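Local coordinates for L-2,4-diaminobutyric acid acetyltransferase (Geobacillus sp., PDB 6SLL), which transfers the acetyl group of acetyl-coenzyme A to L-2,4-diaminobutyric acid, a step in the biosynthesis of the chemical chaperone ectoine, at residues 86-91 with 122-127; 127-132 with 164-169. One frame throughout, in Å; residues are numbered along the deposited sequence. Where two conformers were deposited one is given.

How the contacts relate
Contact 1 (86-91 with 122-127) lies in the buried heart of the sheet, where two neighbouring parallel strands meet. Contact 2 (127-132 with 164-169) lies farther from the middle of the chain and is only partly buried, formed mostly by loops ahead of helix 131-144 and strand 168-173. S127 belongs to both, and their centres are about 12 Å apart. Contact 1 relies on backbone pairing, aliphatic packing and a threonine hydroxyl; contact 2 relies on carboxylates meeting serine hydroxyls and backbone groups. Both reach diaminobutyric acid: contact 1 takes its side-chain amine and carboxylate, contact 2 its alpha-amine. Both touch coenzyme A, through V91 and through S129 and A132 respectively.

Contact 1 (86-91 with 122-127); sequences LFVWQV and IETTVS. With DAB (2,4-diaminobutyric acid), chain G.
F87 brings its ring obliquely against the backbone of E123 and T124. Its CB is 4.1 Å from E123 O; CG stands anti to the backbone N (chi1 -176°), closer to that oxygen, and the ring continues from there. CD1, the nearest ring atom at 3.5 Å from E123 O, also touches E123 CB, and CE1 goes on to T124 CA. The ring also meets F77 of its own chain and, in the second subunit, Y56 and Y48. In the backbone, V88 N donates to E123 O at 2.8 Å, while E123 N donates to L86 O. V88 CG2 meets I122 CG2 at 3.9 Å, branched residues suiting a buried strand pair. These parallel strands are joined through helix 102-112 in a beta-alpha-beta unit of the GNAT fold, and beyond V88 they separate to admit the substrate. T124 OG1 donates to V88 O (2.7 Å) from above the carbonyl plane, and a water joins that oxygen to T125 N. The substrate's ND donates to W89 O and T125 O, each at 2.9 Å. Q90 NE2 donates to the substrate's OXT and to D43 O, and OE1 bonds Y50 OH; an alanine here would probably cost all three their bonds to this amide.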
ATOM      1  N   LEU B  86       4.753  -5.980  12.326  1.00 10.02           N
ATOM      2  CA  LEU B  86       5.012  -6.014  10.877  1.00  8.85           C
ATOM      3  C   LEU B  86       3.821  -6.727  10.216  1.00  8.53           C
ATOM      4  O   LEU B  86       3.524  -7.869  10.525  1.00  9.79           O
ATOM      5  CB  LEU B  86       6.277  -6.773  10.600  1.00  9.19           C
ATOM      6  CG  LEU B  86       6.698  -6.818   9.136  1.00 10.40           C
ATOM      7  CD1 LEU B  86       7.284  -5.505   8.674  1.00 10.36           C
ATOM      8  CD2 LEU B  86       7.715  -7.924   8.890  1.00 11.36           C
ATOM      9  N   PHE B  87       3.165  -6.011   9.273  1.00  8.62           N
ATOM     10  CA  PHE B  87       2.099  -6.622   8.476  1.00  8.28           C
ATOM     11  C   PHE B  87       2.711  -7.179   7.196  1.00  8.76           C
ATOM     12  O   PHE B  87       3.359  -6.413   6.449  1.00  9.15           O
ATOM     13  CB  PHE B  87       1.019  -5.576   8.146  1.00  9.03           C
ATOM     14  CG  PHE B  87      -0.128  -6.231   7.403  1.00  8.74           C
ATOM     15  CD1 PHE B  87      -1.090  -6.894   8.073  1.00 10.16           C
ATOM     16  CD2 PHE B  87      -0.209  -6.159   6.052  1.00 10.05           C
ATOM     17  CE1 PHE B  87      -2.130  -7.493   7.423  1.00 11.80           C
ATOM     18  CE2 PHE B  87      -1.264  -6.752   5.375  1.00 11.29           C
ATOM     19  CZ  PHE B  87      -2.222  -7.444   6.090  1.00 12.67           C
ATOM     20  N   VAL B  88       2.524  -8.471   6.976  1.00  7.91           N
ATOM     21  CA  VAL B  88       2.985  -9.108   5.770  1.00  8.53           C
ATOM     22  C   VAL B  88       1.820  -9.166   4.822  1.00  8.46           C
ATOM     23  O   VAL B  88       0.752  -9.788   5.143  1.00  9.43           O
ATOM     24  CB  VAL B  88       3.614 -10.471   5.991  1.00  9.60           C
ATOM     25  CG1 VAL B  88       3.956 -11.122   4.689  1.00 10.74           C
ATOM     26  CG2 VAL B  88       4.820 -10.349   6.905  1.00 11.49           C
ATOM     27  N   TRP B  89       1.901  -8.492   3.675  1.00  8.31           N
ATOM     28  CA  TRP B  89       0.822  -8.280   2.739  1.00  8.32           C
ATOM     29  C   TRP B  89       0.743  -9.382   1.738  1.00  8.70           C
ATOM     30  O   TRP B  89      -0.246 -10.158   1.752  1.00 10.95           O
ATOM     31  CB  TRP B  89       0.965  -6.888   2.134  1.00  8.78           C
ATOM     32  CG  TRP B  89      -0.115  -6.459   1.196  1.00  8.95           C
ATOM     33  CD1 TRP B  89      -1.237  -7.149   0.772  1.00 10.46           C
ATOM     34  CD2 TRP B  89      -0.167  -5.178   0.549  1.00  9.64           C
ATOM     35  NE1 TRP B  89      -1.913  -6.351  -0.099  1.00 11.44           N
ATOM     36  CE2 TRP B  89      -1.281  -5.156  -0.272  1.00 11.24           C
ATOM     37  CE3 TRP B  89       0.656  -4.079   0.595  1.00 11.03           C
ATOM     38  CZ2 TRP B  89      -1.637  -4.055  -1.022  1.00 13.38           C
ATOM     39  CZ3 TRP B  89       0.298  -2.942  -0.145  1.00 14.01           C
ATOM     40  CH2 TRP B  89      -0.828  -2.973  -0.949  1.00 15.07           C
ATOM     41  N   GLN B  90       1.721  -9.542   0.836  1.00  8.21           N
ATOM     42  CA  GLN B  90       1.680 -10.614  -0.177  1.00  8.20           C
ATOM     43  C   GLN B  90       2.997 -11.379  -0.148  1.00  8.45           C
ATOM     44  O   GLN B  90       4.075 -10.761  -0.113  1.00 10.12           O
ATOM     45  CB  GLN B  90       1.412 -10.046  -1.587  1.00  8.83           C
ATOM     46  CG  GLN B  90       0.035  -9.418  -1.697  1.00  9.29           C
ATOM     47  CD  GLN B  90      -0.315  -8.917  -3.064  1.00  9.44           C
ATOM     48  OE1 GLN B  90       0.416  -8.124  -3.647  1.00 10.77           O
ATOM     49  NE2 GLN B  90      -1.421  -9.383  -3.590  1.00 10.08           N
ATOM     50  N   VAL B  91       2.887 -12.690  -0.237  1.00  8.62           N
ATOM     51  CA  VAL B  91       4.021 -13.587  -0.447  1.00  8.87           C
ATOM     52  C   VAL B  91       3.772 -14.373  -1.694  1.00  8.70           C
ATOM     53  O   VAL B  91       2.723 -15.071  -1.740  1.00 10.07           O
ATOM     54  CB  VAL B  91       4.280 -14.493   0.775  1.00 10.33           C
ATOM     55  CG1 VAL B  91       5.479 -15.352   0.570  1.00 12.15           C
ATOM     56  CG2 VAL B  91       4.265 -13.784   2.100  1.00 12.43           C
ATOM     57  N   ILE B 122       4.191 -10.502  13.866  1.00 10.24           N
ATOM     58  CA  ILE B 122       3.772 -10.444  12.480  1.00 10.09           C
ATOM     59  C   ILE B 122       2.262 -10.564  12.462  1.00 10.21           C
ATOM     60  O   ILE B 122       1.691 -11.457  13.136  1.00 11.92           O
ATOM     61  CB  ILE B 122       4.407 -11.543  11.663  1.00 11.31           C
ATOM     62  CG1 ILE B 122       5.905 -11.287  11.452  1.00 13.76           C
ATOM     63  CG2 ILE B 122       3.676 -11.757  10.378  1.00 13.60           C
ATOM     64  CD1 ILE B 122       6.636 -12.484  10.827  1.00 17.40           C
ATOM     65  N   GLU B 123       1.607  -9.779  11.597  1.00 10.34           N
ATOM     66  CA  GLU B 123       0.219  -9.942  11.184  1.00 10.61           C
ATOM     67  C   GLU B 123       0.127 -10.276   9.740  1.00  9.66           C
ATOM     68  O   GLU B 123       0.890  -9.578   8.986  1.00 10.03           O
ATOM     69  CB  GLU B 123      -0.634  -8.637  11.537  1.00 10.69           C
ATOM     70  CG  GLU B 123      -0.985  -8.520  12.999  1.00 12.03           C
ATOM     71  CD  GLU B 123      -1.749  -7.349  13.388  1.00 12.61           C
ATOM     72  OE1 GLU B 123      -1.890  -7.108  14.626  1.00 13.75           O
ATOM     73  OE2 GLU B 123      -2.269  -6.561  12.526  1.00 13.24           O
ATOM     74  N   THR B 124      -0.760 -11.142   9.312  1.00  9.85           N
ATOM     75  CA  THR B 124      -0.965 -11.443   7.892  1.00  9.50           C
ATOM     76  C   THR B 124      -2.342 -12.079   7.794  1.00  9.49           C
ATOM     77  O   THR B 124      -2.776 -12.655   8.770  1.00 11.95           O
ATOM     78  CB  THR B 124       0.156 -12.330   7.351  1.00  9.73           C
ATOM     79  OG1 THR B 124       0.142 -12.315   5.947  1.00 10.21           O
ATOM     80  CG2 THR B 124       0.088 -13.738   7.862  1.00 11.25           C
ATOM     81  N   THR B 125      -2.939 -12.012   6.628  1.00  9.34           N
ATOM     82  CA  THR B 125      -4.184 -12.787   6.481  1.00  9.55           C
ATOM     83  C   THR B 125      -3.948 -13.918   5.492  1.00 10.77           C
ATOM     84  O   THR B 125      -3.185 -13.790   4.524  1.00 11.10           O
ATOM     85  CB  THR B 125      -5.347 -11.898   6.023  1.00 10.32           C
ATOM     86  OG1 THR B 125      -5.207 -11.465   4.661  1.00 10.86           O
ATOM     87  CG2 THR B 125      -5.611 -10.769   6.922  1.00 10.75           C
ATOM     88  N   VAL B 126      -4.613 -15.074   5.765  1.00 11.20           N
ATOM     89  CA  VAL B 126      -4.368 -16.231   4.925  1.00 12.44           C
ATOM     90  C   VAL B 126      -5.736 -16.944   4.678  1.00 12.61           C
ATOM     91  O   VAL B 126      -6.278 -17.527   5.638  1.00 15.00           O
ATOM     92  CB  VAL B 126      -3.386 -17.213   5.533  1.00 13.41           C
ATOM     93  CG1 VAL B 126      -3.087 -18.287   4.472  1.00 17.46           C
ATOM     94  CG2 VAL B 126      -2.113 -16.570   5.967  1.00 15.42           C
ATOM     95  N   SER B 127      -6.166 -17.044   3.507  0.50 11.87           N
ATOM     96  CA  SER B 127      -7.403 -17.600   3.359  0.50 11.63           C
ATOM     97  C   SER B 127      -7.354 -19.071   3.487  0.50 15.02           C
ATOM     98  O   SER B 127      -6.258 -19.753   3.603  0.50 17.79           O
ATOM     99  CB  SER B 127      -7.905 -17.221   1.985  0.50 12.23           C
ATOM    100  OG  SER B 127      -8.200 -15.736   1.653  0.50 12.15           O
TER
HETATM  101  N   DAB G 202      -5.429 -11.973  -0.711  1.00 13.99           N
HETATM  102  CA  DAB G 202      -4.706 -10.798  -0.139  1.00 11.16           C
HETATM  103  C   DAB G 202      -3.792 -10.254  -1.216  1.00 10.71           C
HETATM  104  O   DAB G 202      -3.335  -9.135  -1.008  1.00 12.18           O
HETATM  105  CB  DAB G 202      -3.928 -11.173   1.127  1.00 11.46           C
HETATM  106  CG  DAB G 202      -2.748 -12.068   0.916  1.00 11.84           C
HETATM  107  ND  DAB G 202      -2.090 -12.335   2.231  1.00 12.68           N
HETATM  108  OXT DAB G 202      -3.526 -10.928  -2.204  1.00 12.27           O
HETATM  109  O   HOH W   1      -1.937 -10.406   4.398  1.00 10.75           O

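Contact 2 (127-132 with 164-169); sequences SPSNMA and THEDEP. With COA (coenzyme A), chain F; DAB (2,4-diaminobutyric acid), chain G.
S127 and E168 bring the two backbones nearest, CA to CA 4.8 Å, where the loop leaving strand 121-125 passes the start of strand 168-173; beyond them an inverse gamma turn centred on N130 leads into helix 131-144. E166 carries much of the contact. Its chain runs extended beyond CG (chi2 172°), which brings the carboxylate up to S129. OE2 accepts the backbone N-H of S129 at 2.7 Å through its syn lone pair, and OE1 takes the S129 hydroxyl, OG to OE1, in a bond so short that its exact length is doubtful. One carboxylate thus grips the serine by its backbone N-H and its hydroxyl. P128 slides past E166 in the opposite direction, its CD 3.3 Å from OE2; having no N-H, the proline leaves that oxygen to S129. In the conformer given, S127 OG donates to D167 O at 2.8 Å, a small hydroxyl suited to bridging closely spaced loops. E168 bends at chi2 (-81°), and its carboxylate reaches the substrate: OE2 accepts the alpha-amine N of diaminobutyric acid at 2.7 Å. OE1 is held by T125 OG1 and by a water 2.7 Å away that also accepts from S127 N, a second shell that probably steadies the glutamate. H165 ND1 donates to E166 O within the ring plane; NE2 bonds D43 and the ring stacks on F159, so its rotation is well fixed. S129 O lies 3.3 Å from C3P of coenzyme A, placing the cofactor's thiol arm beside this loop. Strand 168-173 lies antiparallel between 121-125 and 148-154, E168 bonding Y154 and P169 bonding V126 through the backbone, while R134 of helix 131-144 packs against P128 and P169.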
ATOM      1  N   SER B 127      -6.166 -17.044   3.507  0.50 11.87           N
ATOM      2  CA  SER B 127      -7.403 -17.600   3.359  0.50 11.63           C
ATOM      3  C   SER B 127      -7.354 -19.071   3.487  0.50 15.02           C
ATOM      4  O   SER B 127      -6.258 -19.753   3.603  0.50 17.79           O
ATOM      5  CB  SER B 127      -7.905 -17.221   1.985  0.50 12.23           C
ATOM      6  OG  SER B 127      -8.200 -15.736   1.653  0.50 12.15           O
ATOM      7  N   PRO B 128      -8.537 -19.638   3.306  1.00 19.51           N
ATOM      8  CA  PRO B 128      -8.485 -21.157   3.295  1.00 24.20           C
ATOM      9  C   PRO B 128      -7.901 -21.899   2.152  1.00 22.42           C
ATOM     10  O   PRO B 128      -7.238 -22.845   2.218  1.00 28.49           O
ATOM     11  CB  PRO B 128      -9.897 -21.555   3.597  1.00 22.78           C
ATOM     12  CG  PRO B 128     -10.511 -20.400   4.389  1.00 22.70           C
ATOM     13  CD  PRO B 128      -9.841 -19.131   3.772  1.00 19.57           C
ATOM     14  N   SER B 129      -8.014 -21.320   0.963  1.00 20.33           N
ATOM     15  CA  SER B 129      -7.382 -21.967  -0.213  1.00 25.93           C
ATOM     16  C   SER B 129      -5.912 -21.760  -0.376  1.00 23.89           C
ATOM     17  O   SER B 129      -5.270 -22.460  -1.185  1.00 24.21           O
ATOM     18  CB  SER B 129      -8.019 -21.586  -1.471  1.00 32.17           C
ATOM     19  OG  SER B 129      -7.532 -20.416  -1.898  1.00 32.73           O
ATOM     20  N   ASN B 130      -5.315 -20.884   0.449  1.00 21.12           N
ATOM     21  CA  ASN B 130      -3.893 -20.592   0.392  1.00 17.18           C
ATOM     22  C   ASN B 130      -3.263 -21.528   1.398  1.00 18.00           C
ATOM     23  O   ASN B 130      -2.621 -21.148   2.441  1.00 16.36           O
ATOM     24  CB  ASN B 130      -3.690 -19.140   0.650  1.00 19.22           C
ATOM     25  CG  ASN B 130      -4.023 -18.220  -0.470  1.00 24.79           C
ATOM     26  OD1 ASN B 130      -5.057 -18.393  -1.187  1.00 34.75           O
ATOM     27  ND2 ASN B 130      -3.323 -17.099  -0.510  1.00 24.10           N
ATOM     28  N   MET B 131      -3.328 -22.813   1.091  1.00 19.24           N
ATOM     29  CA  MET B 131      -2.993 -23.839   1.956  0.50 14.71           C
ATOM     30  C   MET B 131      -1.384 -23.873   2.316  1.00 16.51           C
ATOM     31  O   MET B 131      -0.884 -24.052   3.452  1.00 17.50           O
ATOM     32  CB  MET B 131      -3.469 -25.059   1.115  0.50 12.73           C
ATOM     33  CG  MET B 131      -4.981 -25.183   1.058  0.50 13.18           C
ATOM     34  SD  MET B 131      -5.599 -26.428  -0.088  0.50 14.97           S
ATOM     35  CE  MET B 131      -4.929 -25.653  -1.576  0.50 19.92           C
ATOM     36  N   ALA B 132      -0.597 -23.679   1.246  1.00 15.46           N
ATOM     37  CA  ALA B 132       0.874 -23.581   1.422  1.00 14.25           C
ATOM     38  C   ALA B 132       1.263 -22.388   2.222  1.00 13.24           C
ATOM     39  O   ALA B 132       2.212 -22.410   3.023  1.00 14.73           O
ATOM     40  CB  ALA B 132       1.511 -23.606   0.060  1.00 15.87           C
ATOM     41  N   THR B 164     -16.864 -13.499  -5.922  1.00 25.82           N
ATOM     42  CA  THR B 164     -16.761 -14.279  -4.684  0.70 18.71           C
ATOM     43  C   THR B 164     -15.293 -14.124  -4.225  1.00 21.75           C
ATOM     44  O   THR B 164     -14.401 -14.265  -5.100  1.00 23.61           O
ATOM     45  CB  THR B 164     -17.063 -15.774  -5.046  0.70 24.37           C
ATOM     46  OG1 THR B 164     -18.425 -15.877  -5.481  0.70 26.97           O
ATOM     47  CG2 THR B 164     -16.864 -16.711  -3.854  0.70 24.28           C
ATOM     48  N   HIS B 165     -15.064 -13.737  -2.997  1.00 15.55           N
ATOM     49  CA  HIS B 165     -13.748 -13.714  -2.436  1.00 14.66           C
ATOM     50  C   HIS B 165     -13.831 -14.555  -1.182  1.00 14.20           C
ATOM     51  O   HIS B 165     -14.825 -14.495  -0.426  1.00 17.10           O
ATOM     52  CB  HIS B 165     -13.328 -12.300  -2.054  1.00 15.68           C
ATOM     53  CG  HIS B 165     -11.876 -12.099  -1.798  1.00 12.90           C
ATOM     54  ND1 HIS B 165     -11.228 -12.527  -0.662  1.00 13.60           N
ATOM     55  CD2 HIS B 165     -10.940 -11.524  -2.563  1.00 12.72           C
ATOM     56  CE1 HIS B 165      -9.938 -12.189  -0.730  1.00 12.81           C
ATOM     57  NE2 HIS B 165      -9.733 -11.575  -1.885  1.00 13.27           N
ATOM     58  N   GLU B 166     -12.796 -15.265  -0.860  1.00 13.95           N
ATOM     59  CA  GLU B 166     -12.677 -16.006   0.333  1.00 14.15           C
ATOM     60  C   GLU B 166     -12.534 -15.127   1.591  1.00 15.27           C
ATOM     61  O   GLU B 166     -12.079 -13.965   1.468  1.00 13.90           O
ATOM     62  CB  GLU B 166     -11.559 -17.028   0.362  1.00 16.54           C
ATOM     63  CG  GLU B 166     -11.661 -18.198  -0.660  1.00 21.12           C
ATOM     64  CD  GLU B 166     -10.282 -18.963  -0.537  1.00 21.66           C
ATOM     65  OE1 GLU B 166      -9.423 -18.912  -1.473  1.00 31.65           O
ATOM     66  OE2 GLU B 166     -10.127 -19.764   0.496  1.00 28.05           O
ATOM     67  N   ASP B 167     -12.874 -15.636   2.753  1.00 12.84           N
ATOM     68  CA  ASP B 167     -12.488 -14.988   3.976  1.00 12.38           C
ATOM     69  C   ASP B 167     -10.963 -14.836   4.031  1.00 12.41           C
ATOM     70  O   ASP B 167     -10.190 -15.626   3.550  1.00 12.91           O
ATOM     71  CB  ASP B 167     -12.865 -15.820   5.228  1.00 14.33           C
ATOM     72  CG  ASP B 167     -14.390 -16.009   5.465  1.00 15.43           C
ATOM     73  OD1 ASP B 167     -15.134 -15.200   4.981  1.00 16.20           O
ATOM     74  OD2 ASP B 167     -14.737 -17.008   6.094  1.00 20.68           O
ATOM     75  N   GLU B 168     -10.559 -13.772   4.760  1.00 10.83           N
ATOM     76  CA  GLU B 168      -9.121 -13.421   4.990  1.00 11.47           C
ATOM     77  C   GLU B 168      -8.908 -13.362   6.521  1.00 10.84           C
ATOM     78  O   GLU B 168      -8.771 -12.267   7.061  1.00 10.95           O
ATOM     79  CB  GLU B 168      -8.798 -12.096   4.343  1.00 11.19           C
ATOM     80  CG  GLU B 168      -8.748 -12.185   2.832  1.00 11.61           C
ATOM     81  CD  GLU B 168      -7.471 -12.729   2.229  1.00 11.48           C
ATOM     82  OE1 GLU B 168      -6.506 -13.031   2.976  1.00 11.80           O
ATOM     83  OE2 GLU B 168      -7.426 -12.809   0.979  1.00 13.26           O
ATOM     84  N   PRO B 169      -8.868 -14.485   7.216  1.00 11.49           N
ATOM     85  CA  PRO B 169      -8.678 -14.448   8.664  1.00 11.36           C
ATOM     86  C   PRO B 169      -7.275 -13.916   8.982  1.00 11.57           C
ATOM     87  O   PRO B 169      -6.297 -14.131   8.247  1.00 11.55           O
ATOM     88  CB  PRO B 169      -8.805 -15.880   9.081  1.00 14.48           C
ATOM     89  CG  PRO B 169      -8.658 -16.611   7.838  1.00 18.91           C
ATOM     90  CD  PRO B 169      -9.043 -15.839   6.710  1.00 13.24           C
TER
HETATM   91  N1A COA F 201       2.521 -28.994  -0.424  1.00 16.50           N
HETATM   92  C2A COA F 201       2.888 -29.225   0.845  1.00 17.35           C
HETATM   93  N3A COA F 201       3.612 -28.443   1.650  1.00 16.74           N
HETATM   94  C4A COA F 201       4.032 -27.306   1.028  1.00 15.18           C
HETATM   95  C5A COA F 201       3.681 -26.959  -0.271  1.00 13.04           C
HETATM   96  C6A COA F 201       2.884 -27.833  -1.038  1.00 15.02           C
HETATM   97  N6A COA F 201       2.524 -27.640  -2.273  1.00 16.39           N
HETATM   98  N7A COA F 201       4.332 -25.774  -0.587  1.00 13.74           N
HETATM   99  C8A COA F 201       4.962 -25.390   0.512  1.00 13.31           C
HETATM  100  N9A COA F 201       4.764 -26.285   1.512  1.00 14.71           N
HETATM  101  C1B COA F 201       5.253 -26.176   2.817  1.00 17.17           C
HETATM  102  C2B COA F 201       6.732 -26.568   2.929  1.00 16.92           C
HETATM  103  O2B COA F 201       6.879 -27.936   3.106  1.00 21.27           O
HETATM  104  C3B COA F 201       7.143 -25.638   4.055  1.00 19.78           C
HETATM  105  O3B COA F 201       6.557 -26.190   5.308  1.00 26.06           O
HETATM  106  P3B COA F 201       7.476 -26.989   6.382  1.00 29.43           P
HETATM  107  O7A COA F 201       8.284 -25.795   6.936  1.00 42.98           O
HETATM  108  O8A COA F 201       6.461 -27.723   7.272  1.00 34.22           O
HETATM  109  O9A COA F 201       8.724 -27.678   5.628  1.00 54.54           O
HETATM  110  C4B COA F 201       6.337 -24.396   3.788  1.00 18.66           C
HETATM  111  O4B COA F 201       5.140 -24.797   3.168  1.00 17.83           O
HETATM  112  C5B COA F 201       7.200 -23.366   3.056  1.00 17.03           C
HETATM  113  O5B COA F 201       7.737 -23.950   1.845  1.00 13.40           O
HETATM  114  P1A COA F 201       8.565 -23.113   0.776  1.00 12.41           P
HETATM  115  O1A COA F 201       9.204 -24.077  -0.141  1.00 12.95           O
HETATM  116  O2A COA F 201       9.394 -22.077   1.435  1.00 13.35           O
HETATM  117  O3A COA F 201       7.335 -22.403   0.014  1.00 11.10           O
HETATM  118  P2A COA F 201       7.345 -21.862  -1.507  1.00 11.20           P
HETATM  119  O4A COA F 201       8.630 -21.195  -1.812  1.00 10.51           O
HETATM  120  O5A COA F 201       6.912 -22.971  -2.412  1.00 12.20           O
HETATM  121  O6A COA F 201       6.256 -20.750  -1.444  1.00 10.67           O
HETATM  122  CBP COA F 201       3.990 -19.941  -1.347  1.00 11.28           C
HETATM  123  CCP COA F 201       5.000 -20.877  -0.737  1.00 11.48           C
HETATM  124  CDP COA F 201       2.742 -19.921  -0.415  1.00 12.96           C
HETATM  125  CEP COA F 201       4.566 -18.574  -1.439  1.00 11.97           C
HETATM  126  CAP COA F 201       3.652 -20.510  -2.764  1.00 12.29           C
HETATM  127  OAP COA F 201       2.971 -21.781  -2.584  1.00 14.45           O
HETATM  128  C9P COA F 201       2.811 -19.641  -3.634  1.00 12.97           C
HETATM  129  O9P COA F 201       3.173 -18.543  -4.093  1.00 12.30           O
HETATM  130  N8P COA F 201       1.585 -20.173  -3.886  0.70 12.31           N
HETATM  131  C7P COA F 201       0.572 -19.658  -4.667  0.70 14.17           C
HETATM  132  C6P COA F 201      -0.296 -20.833  -5.356  0.70 14.58           C
HETATM  133  C5P COA F 201      -1.294 -21.449  -4.433  0.70 12.74           C
HETATM  134  O5P COA F 201      -0.899 -21.832  -3.276  0.70 13.74           O
HETATM  135  N4P COA F 201      -2.418 -21.679  -4.821  0.70 15.56           N
HETATM  136  C3P COA F 201      -3.484 -22.348  -3.964  0.70 18.68           C
HETATM  137  C2P COA F 201      -4.955 -22.234  -4.838  0.70 18.95           C
HETATM  138  S1P COA F 201      -4.852 -23.447  -6.119  0.60 17.77           S
HETATM  139  N   DAB G 202      -5.429 -11.973  -0.711  1.00 13.99           N
HETATM  140  CA  DAB G 202      -4.706 -10.798  -0.139  1.00 11.16           C
HETATM  141  C   DAB G 202      -3.792 -10.254  -1.216  1.00 10.71           C
HETATM  142  O   DAB G 202      -3.335  -9.135  -1.008  1.00 12.18           O
HETATM  143  CB  DAB G 202      -3.928 -11.173   1.127  1.00 11.46           C
HETATM  144  CG  DAB G 202      -2.748 -12.068   0.916  1.00 11.84           C
HETATM  145  ND  DAB G 202      -2.090 -12.335   2.231  1.00 12.68           N
HETATM  146  OXT DAB G 202      -3.526 -10.928  -2.204  1.00 12.27           O
HETATM  147  O   HOH W   2      -4.897 -14.851   1.771  1.00 15.46           O